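PDB 3E39: putative Nitroreductase from Desulfovibrio desulfuricans subsp. desulfuricans str. G20, which binds flavin mononucleotide and probably acts as a flavin-dependent oxidoreductase of the nitroreductase family. Local coordinates for residues A[19-24]-A[76-81]; A[69-74]-A[122-127]; A[10-15]-A[108-113]. All coordinates share one frame; numbering follows the deposited sequence. Where two conformers were deposited one is given.

The three contacts meet the same flavin mononucleotide at different places: contact 1 at N1 and O2 of the pyrimidine end, contact 2 at O4, the N3 edge and one face of that end, contact 3 at the phosphate. Contacts 1 and 2 share helix 72-77 and touch, their centres 14 Å apart; Ile-74 CD1 of contact 2 lies 3.8 Å from Arg-19 CD of contact 1, and Ile-74 CG2 packs on Tyr-21 OH. Segment 10-15 of contact 3 runs directly to Arg-19 through Arg-16 and Ser-17, which also bind FMN. Contacts 2 and 3 lie on opposite sides of the chain's centre, 21 Å apart between centres, and both reach the second subunit.

Contact 1: A[19-24]-A[76-81]; sequences RRYTDE and RGAKVI. With FMN (flavin mononucleotide), chain E.
In this nitroreductase-family fold the loop that follows helix 7-14 lies against the turn between helix 72-77 and strand 80-87, and Lys-79 does most of the joining. Its CB points toward segment 19-24, with CG anti to the carbonyl carbon, and CG comes 3.6 Å from the carbonyl oxygen Glu-24 O. A bend at chi2 (-47°) then turns the chain, and CD and CE run on past the backbone of Thr-22 and Asp-23. At the tip, NZ makes a long, weak salt bridge to Asp-23 OD1, 3.5 Å away, and a weak bond back to the carbonyl of Gly-77, so the ammonium loosely spans loop and helix end on the protein surface. The lysine backbone belongs to a classic beta bulge: two residues, Lys-79 and Val-80, stand opposite the single Ala-151 of strand 143-152. On the loop side, Thr-22 OG1 accepts from Glu-24 N at 3.1 Å, an ST turn that shapes the backbone beside the lysine.

Tyr-21 fills the other half of the contact. Its CG stands beside the backbone N, and the CD2-CE2 side of the ring lies obliquely over the point where the helix ends; CD2 is 3.6 Å from Ala-78 CA. Arg-19, at the start of segment 19-24, serves the flavin instead: its extended chain presents the guanidinium edge, NH2 donating to FMN N1 at 3.0 Å and NE to FMN O2 at 2.7 Å.

Contact 2: A[69-74]-A[122-127]; sequences TRYGHI and LGEIIN. With FMN (flavin mononucleotide), chain E.
Hydrogen bonds carry this join between the approach to helix 72-77 and the 3-10 turn after strand 118-122, a wall of the FMN pocket. Glu-124 leaves the turn with CG anti to its backbone N and bends at chi2 (-86°), bringing the carboxylate to residues 69 and 70. Thr-69 OG1 donates to the syn lone pair of Glu-124 OE1 at 2.5 Å, and the same hydroxyl accepts from Tyr-71 N in an ST turn. Arg-70 N donates almost straight to Glu-124 OE2 (3.0 Å, 173°), from above the carboxylate plane. A water links that oxygen to Arg-70 NH1, at the guanidinium edge.

The tyrosine ring meets the flavin end-on. The rim of the flavin is directed at one face of Tyr-71, with FMN N3 3.4 Å above the tyrosine ring plane, over its centre, while Glu-124 CG and OE1 sit at the ring edge. Apolar contacts finish the join: Ile-74 CG2 meets Leu-122 CD1 at 4.0 Å, the two side chains running antiparallel alongside each other, and Leu-122 CD2 approaches N3 over the flavin face.

Backbone amides grip the cofactor: Glu-124 N donates to FMN O4 at 3.2 Å, with Gly-123 N bonding the same oxygen. Two amides on O4 would tend to draw electron density toward the carbonyl, and the donors around Glu-124 should help keep its carboxylate ionised.

Contact 3: A[10-15]-A[108-113]; sequences QAIRQR and MLLAAH. With FMN (flavin mononucleotide), chain E.
His-113 spreads one ring face over the end of helix 7-14, where Arg-15 CA makes a CH-pi contact 4.1 Å from the ring centroid, and Arg-15 N and Ala-11 O lie over the same face toward its rim. Two helices cross nearly at right angles here (102° between their directions): the N-terminal helix 7-14 and the long helix 94-114 of the nitroreductase fold. CG of His-113 is anti to its backbone N, chi1 176°, which carries the imidazole across to the other helix; CD2 touches Ala-11 CB at 3.9 Å and CE1 approaches the carbonyl of Gln-14. At the ring edge a water in the plane joins NE2 to Gln-14 OE1.

Beside the histidine, Leu-110 turns its branch end to helix 7-14. CD2 sits 3.9 Å from Ile-12 CA and near Ala-11 O, while both CD1 and CD2 touch Ile-12 CG1. Leu-110 also packs on Leu-110 of the second subunit, placing the crossing at the dimer interface.

Arg-15, the first residue beyond the helix, bends at chi2 and chi3. Its CD rests on Leu-109 CB, 3.9 Å away, and the guanidinium turns its edge to the phosphate, with the like-charged Arg-162 close by. NH2 donates to FMN O3P at 3.0 Å, and NH1 makes the shorter, straighter bond to FMN O1P, 2.8 Å at 169°.

Contact 1: A[19-24]-A[76-81]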
loop_
_atom_site.group_PDB
_atom_site.type_symbol
_atom_site.label_atom_id
_atom_site.label_comp_id
_atom_site.label_asym_id
_atom_site.label_seq_id
_atom_site.Cartn_x
_atom_site.Cartn_y
_atom_site.Cartn_z
ATOM N N ARG A 19 13.350 1.912 13.754
ATOM C CA ARG A 19 13.825 3.288 13.844
ATOM C C ARG A 19 15.272 3.476 14.319
ATOM O O ARG A 19 15.727 4.613 14.490
ATOM C CB ARG A 19 12.866 4.052 14.760
ATOM C CG ARG A 19 11.386 3.995 14.313
ATOM C CD ARG A 19 10.443 4.675 15.304
ATOM N NE ARG A 19 9.078 4.833 14.763
ATOM C CZ ARG A 19 8.102 3.930 14.884
ATOM N NH1 ARG A 19 8.309 2.756 15.467
ATOM N NH2 ARG A 19 6.932 4.176 14.350
ATOM N N ARG A 20 15.955 2.364 14.558
ATOM C CA ARG A 20 17.349 2.338 15.057
ATOM C C ARG A 20 18.133 1.333 14.228
ATOM O O ARG A 20 17.669 0.215 13.978
ATOM C CB ARG A 20 17.397 1.953 16.529
ATOM C CG ARG A 20 16.793 2.980 17.462
ATOM C CD ARG A 20 16.912 2.497 18.902
ATOM N N TYR A 21 19.331 1.725 13.817
ATOM C CA TYR A 21 20.092 0.950 12.845
ATOM C C TYR A 21 21.548 0.799 13.261
ATOM O O TYR A 21 22.054 1.599 14.050
ATOM C CB TYR A 21 20.029 1.649 11.462
ATOM C CG TYR A 21 18.649 2.230 11.171
ATOM C CD1 TYR A 21 17.593 1.411 10.740
ATOM C CD2 TYR A 21 18.374 3.559 11.437
ATOM C CE1 TYR A 21 16.325 1.934 10.520
ATOM C CE2 TYR A 21 17.089 4.104 11.225
ATOM C CZ TYR A 21 16.064 3.278 10.764
ATOM O OH TYR A 21 14.803 3.801 10.561
ATOM N N THR A 22 22.205 -0.197 12.688
ATOM C CA THR A 22 23.625 -0.440 12.952
ATOM C C THR A 22 24.416 0.455 12.020
ATOM O O THR A 22 23.818 1.172 11.226
ATOM C CB THR A 22 24.047 -1.883 12.722
ATOM O OG1 THR A 22 24.057 -2.192 11.317
ATOM C CG2 THR A 22 23.141 -2.864 13.489
ATOM N N ASP A 23 25.750 0.408 12.098
ATOM C CA ASP A 23 26.576 1.220 11.210
ATOM C C ASP A 23 26.855 0.480 9.894
ATOM O O ASP A 23 27.603 0.946 9.039
ATOM C CB ASP A 23 27.885 1.616 11.933
ATOM C CG ASP A 23 27.673 2.706 13.035
ATOM O OD1 ASP A 23 26.675 3.476 12.990
ATOM O OD2 ASP A 23 28.542 2.815 13.949
ATOM N N GLU A 24 26.209 -0.661 9.681
ATOM C CA GLU A 24 26.469 -1.438 8.476
ATOM C C GLU A 24 25.892 -0.745 7.223
ATOM O O GLU A 24 24.770 -0.239 7.251
ATOM C CB GLU A 24 25.899 -2.857 8.636
ATOM C CG GLU A 24 26.249 -3.812 7.519
ATOM C CD GLU A 24 25.752 -5.233 7.760
ATOM O OE1 GLU A 24 25.380 -5.571 8.921
ATOM O OE2 GLU A 24 25.771 -6.024 6.778
ATOM N N ARG A 76 18.879 11.120 11.083
ATOM C CA ARG A 76 20.343 11.103 11.166
ATOM C C ARG A 76 20.940 9.719 11.406
ATOM O O ARG A 76 22.117 9.495 11.124
ATOM C CB ARG A 76 20.840 12.069 12.233
ATOM C CG ARG A 76 20.493 13.506 11.974
ATOM C CD ARG A 76 21.207 14.373 13.012
ATOM N NE ARG A 76 20.706 15.741 13.034
ATOM C CZ ARG A 76 20.993 16.669 12.122
ATOM N NH1 ARG A 76 21.795 16.406 11.095
ATOM N NH2 ARG A 76 20.462 17.878 12.251
ATOM N N GLY A 77 20.138 8.799 11.914
ATOM C CA GLY A 77 20.604 7.436 12.194
ATOM C C GLY A 77 20.500 6.472 11.022
ATOM O O GLY A 77 21.217 5.469 10.963
ATOM N N ALA A 78 19.608 6.780 10.080
ATOM C CA ALA A 78 19.378 5.932 8.912
ATOM C C ALA A 78 20.593 5.907 8.001
ATOM O O ALA A 78 21.394 6.841 8.009
ATOM C CB ALA A 78 18.167 6.437 8.140
ATOM N N LYS A 79 20.761 4.824 7.258
ATOM C CA LYS A 79 21.852 4.738 6.280
ATOM C C LYS A 79 21.394 5.177 4.913
ATOM O O LYS A 79 22.201 5.682 4.110
ATOM C CB LYS A 79 22.456 3.326 6.216
ATOM C CG LYS A 79 22.973 2.838 7.567
ATOM C CD LYS A 79 23.837 3.875 8.297
ATOM C CE LYS A 79 23.901 3.581 9.770
ATOM N NZ LYS A 79 24.521 4.680 10.562
ATOM N N VAL A 80 20.104 4.983 4.636
ATOM C CA VAL A 80 19.531 5.483 3.392
ATOM C C VAL A 80 18.095 5.948 3.665
ATOM O O VAL A 80 17.387 5.374 4.491
ATOM C CB VAL A 80 19.569 4.417 2.258
ATOM C CG1 VAL A 80 18.731 3.197 2.615
ATOM C CG2 VAL A 80 19.132 5.036 0.888
ATOM N N ILE A 81 17.708 7.023 2.989
ATOM C CA ILE A 81 16.360 7.562 3.026
ATOM C C ILE A 81 15.858 7.614 1.566
ATOM O O ILE A 81 16.585 8.075 0.665
ATOM C CB ILE A 81 16.327 8.958 3.669
ATOM C CG1 ILE A 81 16.699 8.833 5.163
ATOM C CG2 ILE A 81 14.930 9.582 3.567
ATOM C CD1 ILE A 81 16.968 10.126 5.867
HETATM N N1 FMN E . 6.617 6.510 12.424
HETATM C C2 FMN E . 7.431 7.488 12.958
HETATM O O2 FMN E . 8.242 7.231 13.833
HETATM N N3 FMN E . 7.371 8.780 12.481
HETATM C C4 FMN E . 6.502 9.167 11.487
HETATM O O4 FMN E . 6.642 10.284 10.959
HETATM C C4A FMN E . 5.658 8.194 10.941
HETATM N N5 FMN E . 4.788 8.556 9.941
HETATM C C5A FMN E . 3.951 7.598 9.360
HETATM C C6 FMN E . 3.054 7.995 8.363
HETATM C C7 FMN E . 2.215 7.055 7.757
HETATM C C7M FMN E . 1.134 7.519 6.816
HETATM C C8 FMN E . 2.267 5.713 8.185
HETATM C C8M FMN E . 1.392 4.672 7.529
HETATM C C9 FMN E . 3.146 5.335 9.204
HETATM C C9A FMN E . 4.006 6.278 9.806
HETATM N N10 FMN E . 4.908 5.910 10.842
HETATM C C10 FMN E . 5.735 6.870 11.408
HETATM C "C1'" FMN E . 4.976 4.525 11.363
HETATM C "C2'" FMN E . 3.785 4.181 12.263
HETATM O "O2'" FMN E . 3.936 4.789 13.534
HETATM C "C3'" FMN E . 3.696 2.671 12.412
HETATM O "O3'" FMN E . 3.494 2.105 11.137
HETATM C "C4'" FMN E . 2.545 2.231 13.314
HETATM O "O4'" FMN E . 2.770 2.710 14.621
HETATM C "C5'" FMN E . 2.420 0.728 13.375
HETATM O "O5'" FMN E . 3.676 0.123 13.625
HETATM P P FMN E . 4.364 -0.992 12.705
HETATM O O1P FMN E . 4.790 -0.297 11.421
HETATM O O2P FMN E . 5.532 -1.577 13.480
HETATM O O3P FMN E . 3.292 -2.012 12.430
#

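Contact 2: A[69-74]-A[122-127]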
loop_
_atom_site.group_PDB
_atom_site.type_symbol
_atom_site.label_atom_id
_atom_site.label_comp_id
_atom_site.label_asym_id
_atom_site.label_seq_id
_atom_site.Cartn_x
_atom_site.Cartn_y
_atom_site.Cartn_z
ATOM N N THR A 69 11.958 18.142 10.274
ATOM C CA THR A 69 11.235 17.076 10.946
ATOM C C THR A 69 11.524 17.026 12.446
ATOM O O THR A 69 12.614 17.365 12.915
ATOM C CB THR A 69 11.553 15.650 10.345
ATOM O OG1 THR A 69 10.725 14.661 10.972
ATOM C CG2 THR A 69 13.038 15.251 10.503
ATOM N N ARG A 70 10.514 16.634 13.201
ATOM C CA ARG A 70 10.718 16.341 14.606
ATOM C C ARG A 70 11.346 14.960 14.819
ATOM O O ARG A 70 11.768 14.637 15.931
ATOM C CB ARG A 70 9.413 16.501 15.354
ATOM C CG ARG A 70 9.028 17.973 15.462
ATOM C CD ARG A 70 7.845 18.187 16.377
ATOM N NE ARG A 70 7.687 19.594 16.772
ATOM C CZ ARG A 70 7.135 20.541 16.010
ATOM N NH1 ARG A 70 6.701 20.282 14.786
ATOM N NH2 ARG A 70 7.029 21.775 16.478
ATOM N N TYR A 71 11.448 14.164 13.746
ATOM C CA TYR A 71 12.075 12.852 13.824
ATOM C C TYR A 71 13.499 12.852 13.277
ATOM O O TYR A 71 13.906 11.962 12.527
ATOM C CB TYR A 71 11.229 11.827 13.095
ATOM C CG TYR A 71 9.871 11.640 13.708
ATOM C CD1 TYR A 71 9.675 10.699 14.712
ATOM C CD2 TYR A 71 8.782 12.403 13.295
ATOM C CE1 TYR A 71 8.438 10.520 15.283
ATOM C CE2 TYR A 71 7.535 12.231 13.871
ATOM C CZ TYR A 71 7.391 11.279 14.878
ATOM O OH TYR A 71 6.191 11.070 15.464
ATOM N N GLY A 72 14.275 13.833 13.719
ATOM C CA GLY A 72 15.667 13.983 13.319
ATOM C C GLY A 72 16.574 12.850 13.752
ATOM O O GLY A 72 17.542 12.557 13.054
ATOM N N HIS A 73 16.274 12.205 14.888
ATOM C CA HIS A 73 17.080 11.074 15.354
ATOM C C HIS A 73 17.005 9.915 14.355
ATOM O O HIS A 73 18.021 9.293 14.049
ATOM C CB HIS A 73 16.683 10.615 16.763
ATOM C CG HIS A 73 17.562 9.529 17.302
ATOM N ND1 HIS A 73 18.897 9.728 17.596
ATOM C CD2 HIS A 73 17.304 8.233 17.599
ATOM C CE1 HIS A 73 19.425 8.598 18.038
ATOM N NE2 HIS A 73 18.478 7.675 18.050
ATOM N N ILE A 74 15.808 9.641 13.839
ATOM C CA ILE A 74 15.624 8.597 12.846
ATOM C C ILE A 74 16.361 9.001 11.569
ATOM O O ILE A 74 17.123 8.220 11.007
ATOM C CB ILE A 74 14.108 8.373 12.535
ATOM C CG1 ILE A 74 13.378 7.857 13.789
ATOM C CG2 ILE A 74 13.932 7.382 11.337
ATOM C CD1 ILE A 74 11.855 7.735 13.643
ATOM N N LEU A 122 8.047 7.462 7.176
ATOM C CA LEU A 122 7.993 8.748 7.853
ATOM C C LEU A 122 7.034 9.658 7.094
ATOM O O LEU A 122 7.250 9.928 5.918
ATOM C CB LEU A 122 9.375 9.389 7.931
ATOM C CG LEU A 122 10.431 8.663 8.761
ATOM C CD1 LEU A 122 11.777 9.408 8.698
ATOM C CD2 LEU A 122 9.994 8.504 10.177
ATOM N N GLY A 123 5.953 10.074 7.761
ATOM C CA GLY A 123 4.930 10.954 7.178
ATOM C C GLY A 123 4.798 12.317 7.841
ATOM O O GLY A 123 4.329 13.259 7.242
ATOM N N GLU A 124 5.209 12.448 9.090
ATOM C CA GLU A 124 5.178 13.768 9.710
ATOM C C GLU A 124 6.009 14.756 8.902
ATOM O O GLU A 124 5.682 15.946 8.827
ATOM C CB GLU A 124 5.662 13.656 11.159
ATOM C CG GLU A 124 5.985 14.979 11.847
ATOM C CD GLU A 124 7.413 15.480 11.587
ATOM O OE1 GLU A 124 8.197 14.789 10.902
ATOM O OE2 GLU A 124 7.731 16.566 12.098
ATOM N N ILE A 125 7.044 14.260 8.238
ATOM C CA ILE A 125 7.960 15.097 7.497
ATOM C C ILE A 125 7.283 15.796 6.320
ATOM O O ILE A 125 7.691 16.903 5.932
ATOM C CB ILE A 125 9.250 14.313 7.063
ATOM C CG1 ILE A 125 10.311 15.287 6.501
ATOM C CG2 ILE A 125 8.952 13.144 6.067
ATOM C CD1 ILE A 125 11.700 14.696 6.463
ATOM N N ILE A 126 6.242 15.179 5.763
ATOM C CA ILE A 126 5.576 15.775 4.601
ATOM C C ILE A 126 4.809 17.035 4.959
ATOM O O ILE A 126 4.529 17.851 4.071
ATOM C CB ILE A 126 4.673 14.798 3.770
ATOM C CG1 ILE A 126 3.316 14.579 4.439
ATOM C CG2 ILE A 126 5.442 13.461 3.455
ATOM C CD1 ILE A 126 2.378 13.685 3.645
ATOM N N ASN A 127 4.509 17.215 6.252
ATOM C CA ASN A 127 3.824 18.433 6.717
ATOM C C ASN A 127 4.652 19.690 6.404
ATOM O O ASN A 127 4.099 20.788 6.321
ATOM C CB ASN A 127 3.619 18.424 8.224
ATOM C CG ASN A 127 2.838 17.253 8.725
ATOM O OD1 ASN A 127 2.205 16.520 7.961
ATOM N ND2 ASN A 127 2.852 17.075 10.049
HETATM N N1 FMN E . 6.617 6.510 12.424
HETATM C C2 FMN E . 7.431 7.488 12.958
HETATM O O2 FMN E . 8.242 7.231 13.833
HETATM N N3 FMN E . 7.371 8.780 12.481
HETATM C C4 FMN E . 6.502 9.167 11.487
HETATM O O4 FMN E . 6.642 10.284 10.959
HETATM C C4A FMN E . 5.658 8.194 10.941
HETATM N N5 FMN E . 4.788 8.556 9.941
HETATM C C5A FMN E . 3.951 7.598 9.360
HETATM C C6 FMN E . 3.054 7.995 8.363
HETATM C C7 FMN E . 2.215 7.055 7.757
HETATM C C7M FMN E . 1.134 7.519 6.816
HETATM C C8 FMN E . 2.267 5.713 8.185
HETATM C C8M FMN E . 1.392 4.672 7.529
HETATM C C9 FMN E . 3.146 5.335 9.204
HETATM C C9A FMN E . 4.006 6.278 9.806
HETATM N N10 FMN E . 4.908 5.910 10.842
HETATM C C10 FMN E . 5.735 6.870 11.408
HETATM C "C1'" FMN E . 4.976 4.525 11.363
HETATM C "C2'" FMN E . 3.785 4.181 12.263
HETATM O "O2'" FMN E . 3.936 4.789 13.534
HETATM C "C3'" FMN E . 3.696 2.671 12.412
HETATM O "O3'" FMN E . 3.494 2.105 11.137
HETATM C "C4'" FMN E . 2.545 2.231 13.314
HETATM O "O4'" FMN E . 2.770 2.710 14.621
HETATM C "C5'" FMN E . 2.420 0.728 13.375
HETATM O "O5'" FMN E . 3.676 0.123 13.625
HETATM P P FMN E . 4.364 -0.992 12.705
HETATM O O1P FMN E . 4.790 -0.297 11.421
HETATM O O2P FMN E . 5.532 -1.577 13.480
HETATM O O3P FMN E . 3.292 -2.012 12.430
HETATM O O HOH W 1 6.135 17.802 13.563
#

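Contact 3: A[10-15]-A[108-113]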
loop_
_atom_site.group_PDB
_atom_site.type_symbol
_atom_site.label_atom_id
_atom_site.label_comp_id
_atom_site.label_asym_id
_atom_site.label_seq_id
_atom_site.Cartn_x
_atom_site.Cartn_y
_atom_site.Cartn_z
ATOM N N GLN A 10 3.987 -14.188 6.167
ATOM C CA GLN A 10 4.834 -13.923 7.342
ATOM C C GLN A 10 5.421 -12.514 7.287
ATOM O O GLN A 10 5.364 -11.760 8.277
ATOM C CB GLN A 10 5.977 -14.947 7.445
ATOM C CG GLN A 10 5.516 -16.339 7.814
ATOM C CD GLN A 10 6.627 -17.365 7.742
ATOM O OE1 GLN A 10 7.816 -17.017 7.697
ATOM N NE2 GLN A 10 6.245 -18.655 7.732
ATOM N N ALA A 11 5.915 -12.121 6.108
ATOM C CA ALA A 11 6.512 -10.775 5.935
ATOM C C ALA A 11 5.491 -9.670 6.241
ATOM O O ALA A 11 5.783 -8.682 6.926
ATOM C CB ALA A 11 7.064 -10.601 4.497
ATOM N N ILE A 12 4.275 -9.845 5.723
ATOM C CA ILE A 12 3.199 -8.884 5.960
ATOM C C ILE A 12 2.940 -8.740 7.443
ATOM O O ILE A 12 2.789 -7.647 7.934
ATOM C CB ILE A 12 1.920 -9.264 5.176
ATOM C CG1 ILE A 12 2.195 -9.029 3.702
ATOM C CG2 ILE A 12 0.703 -8.464 5.664
ATOM C CD1 ILE A 12 1.263 -9.704 2.722
ATOM N N ARG A 13 2.936 -9.852 8.167
ATOM C CA ARG A 13 2.631 -9.801 9.583
ATOM C C ARG A 13 3.792 -9.333 10.473
ATOM O O ARG A 13 3.559 -8.669 11.483
ATOM C CB ARG A 13 2.163 -11.198 10.018
ATOM C CG ARG A 13 1.941 -11.412 11.522
ATOM C CD ARG A 13 0.901 -10.486 12.119
ATOM N NE ARG A 13 0.725 -10.695 13.552
ATOM C CZ ARG A 13 1.514 -10.176 14.488
ATOM N NH1 ARG A 13 2.535 -9.410 14.152
ATOM N NH2 ARG A 13 1.278 -10.429 15.776
ATOM N N GLN A 14 4.998 -9.692 10.073
ATOM C CA GLN A 14 6.203 -9.451 10.860
ATOM C C GLN A 14 6.961 -8.165 10.524
ATOM O O GLN A 14 7.813 -7.730 11.281
ATOM C CB GLN A 14 7.092 -10.677 10.750
ATOM C CG GLN A 14 6.470 -11.895 11.441
ATOM C CD GLN A 14 7.054 -13.205 10.994
ATOM O OE1 GLN A 14 8.002 -13.242 10.215
ATOM N NE2 GLN A 14 6.465 -14.309 11.469
ATOM N N ARG A 15 6.645 -7.549 9.395
ATOM C CA ARG A 15 7.232 -6.260 9.068
ATOM C C ARG A 15 6.929 -5.277 10.193
ATOM O O ARG A 15 5.764 -5.073 10.555
ATOM C CB ARG A 15 6.594 -5.696 7.815
ATOM C CG ARG A 15 7.033 -4.260 7.457
ATOM C CD ARG A 15 5.859 -3.422 6.833
ATOM N NE ARG A 15 4.690 -3.449 7.722
ATOM C CZ ARG A 15 4.494 -2.639 8.760
ATOM N NH1 ARG A 15 5.403 -1.718 9.085
ATOM N NH2 ARG A 15 3.421 -2.795 9.512
HETATM N N MSE A 108 7.891 -1.229 -0.721
HETATM C CA MSE A 108 9.258 -0.918 -0.333
HETATM C C MSE A 108 9.581 -1.345 1.101
HETATM O O MSE A 108 10.660 -1.857 1.362
HETATM C CB MSE A 108 9.572 0.549 -0.610
HETATM C CG MSE A 108 9.657 0.806 -2.112
HETATM SE SE MSE A 108 10.349 2.500 -2.604
HETATM C CE MSE A 108 8.727 3.554 -2.042
ATOM N N LEU A 109 8.624 -1.189 2.022
ATOM C CA LEU A 109 8.793 -1.620 3.417
ATOM C C LEU A 109 8.884 -3.162 3.488
ATOM O O LEU A 109 9.687 -3.711 4.250
ATOM C CB LEU A 109 7.630 -1.125 4.286
ATOM C CG LEU A 109 7.492 0.374 4.534
ATOM C CD1 LEU A 109 6.256 0.615 5.426
ATOM C CD2 LEU A 109 8.811 0.958 5.089
ATOM N N LEU A 110 8.043 -3.854 2.703
ATOM C CA LEU A 110 8.075 -5.315 2.629
ATOM C C LEU A 110 9.406 -5.780 1.993
ATOM O O LEU A 110 10.041 -6.735 2.448
ATOM C CB LEU A 110 6.874 -5.853 1.849
ATOM C CG LEU A 110 5.521 -5.681 2.559
ATOM C CD1 LEU A 110 4.333 -6.070 1.655
ATOM C CD2 LEU A 110 5.492 -6.502 3.878
ATOM N N ALA A 111 9.829 -5.077 0.951
ATOM C CA ALA A 111 11.088 -5.383 0.289
ATOM C C ALA A 111 12.262 -5.200 1.245
ATOM O O ALA A 111 13.152 -6.068 1.305
ATOM C CB ALA A 111 11.279 -4.550 -0.970
ATOM N N ALA A 112 12.255 -4.104 2.003
ATOM C CA ALA A 112 13.319 -3.871 2.992
ATOM C C ALA A 112 13.333 -5.010 4.005
ATOM O O ALA A 112 14.386 -5.565 4.307
ATOM C CB ALA A 112 13.140 -2.520 3.695
ATOM N N HIS A 113 12.166 -5.359 4.546
ATOM C CA HIS A 113 12.060 -6.477 5.496
ATOM C C HIS A 113 12.604 -7.784 4.920
ATOM O O HIS A 113 13.369 -8.515 5.599
ATOM C CB HIS A 113 10.600 -6.650 5.904
ATOM C CG HIS A 113 10.356 -7.820 6.794
ATOM N ND1 HIS A 113 10.485 -7.749 8.162
ATOM C CD2 HIS A 113 9.994 -9.092 6.508
ATOM C CE1 HIS A 113 10.201 -8.932 8.685
ATOM N NE2 HIS A 113 9.899 -9.763 7.703
HETATM N N1 FMN E . 6.617 6.510 12.424
HETATM C C2 FMN E . 7.431 7.488 12.958
HETATM O O2 FMN E . 8.242 7.231 13.833
HETATM N N3 FMN E . 7.371 8.780 12.481
HETATM C C4 FMN E . 6.502 9.167 11.487
HETATM O O4 FMN E . 6.642 10.284 10.959
HETATM C C4A FMN E . 5.658 8.194 10.941
HETATM N N5 FMN E . 4.788 8.556 9.941
HETATM C C5A FMN E . 3.951 7.598 9.360
HETATM C C6 FMN E . 3.054 7.995 8.363
HETATM C C7 FMN E . 2.215 7.055 7.757
HETATM C C7M FMN E . 1.134 7.519 6.816
HETATM C C8 FMN E . 2.267 5.713 8.185
HETATM C C8M FMN E . 1.392 4.672 7.529
HETATM C C9 FMN E . 3.146 5.335 9.204
HETATM C C9A FMN E . 4.006 6.278 9.806
HETATM N N10 FMN E . 4.908 5.910 10.842
HETATM C C10 FMN E . 5.735 6.870 11.408
HETATM C "C1'" FMN E . 4.976 4.525 11.363
HETATM C "C2'" FMN E . 3.785 4.181 12.263
HETATM O "O2'" FMN E . 3.936 4.789 13.534
HETATM C "C3'" FMN E . 3.696 2.671 12.412
HETATM O "O3'" FMN E . 3.494 2.105 11.137
HETATM C "C4'" FMN E . 2.545 2.231 13.314
HETATM O "O4'" FMN E . 2.770 2.710 14.621
HETATM C "C5'" FMN E . 2.420 0.728 13.375
HETATM O "O5'" FMN E . 3.676 0.123 13.625
HETATM P P FMN E . 4.364 -0.992 12.705
HETATM O O1P FMN E . 4.790 -0.297 11.421
HETATM O O2P FMN E . 5.532 -1.577 13.480
HETATM O O3P FMN E . 3.292 -2.012 12.430
HETATM O O HOH W 2 9.103 -12.385 7.801
#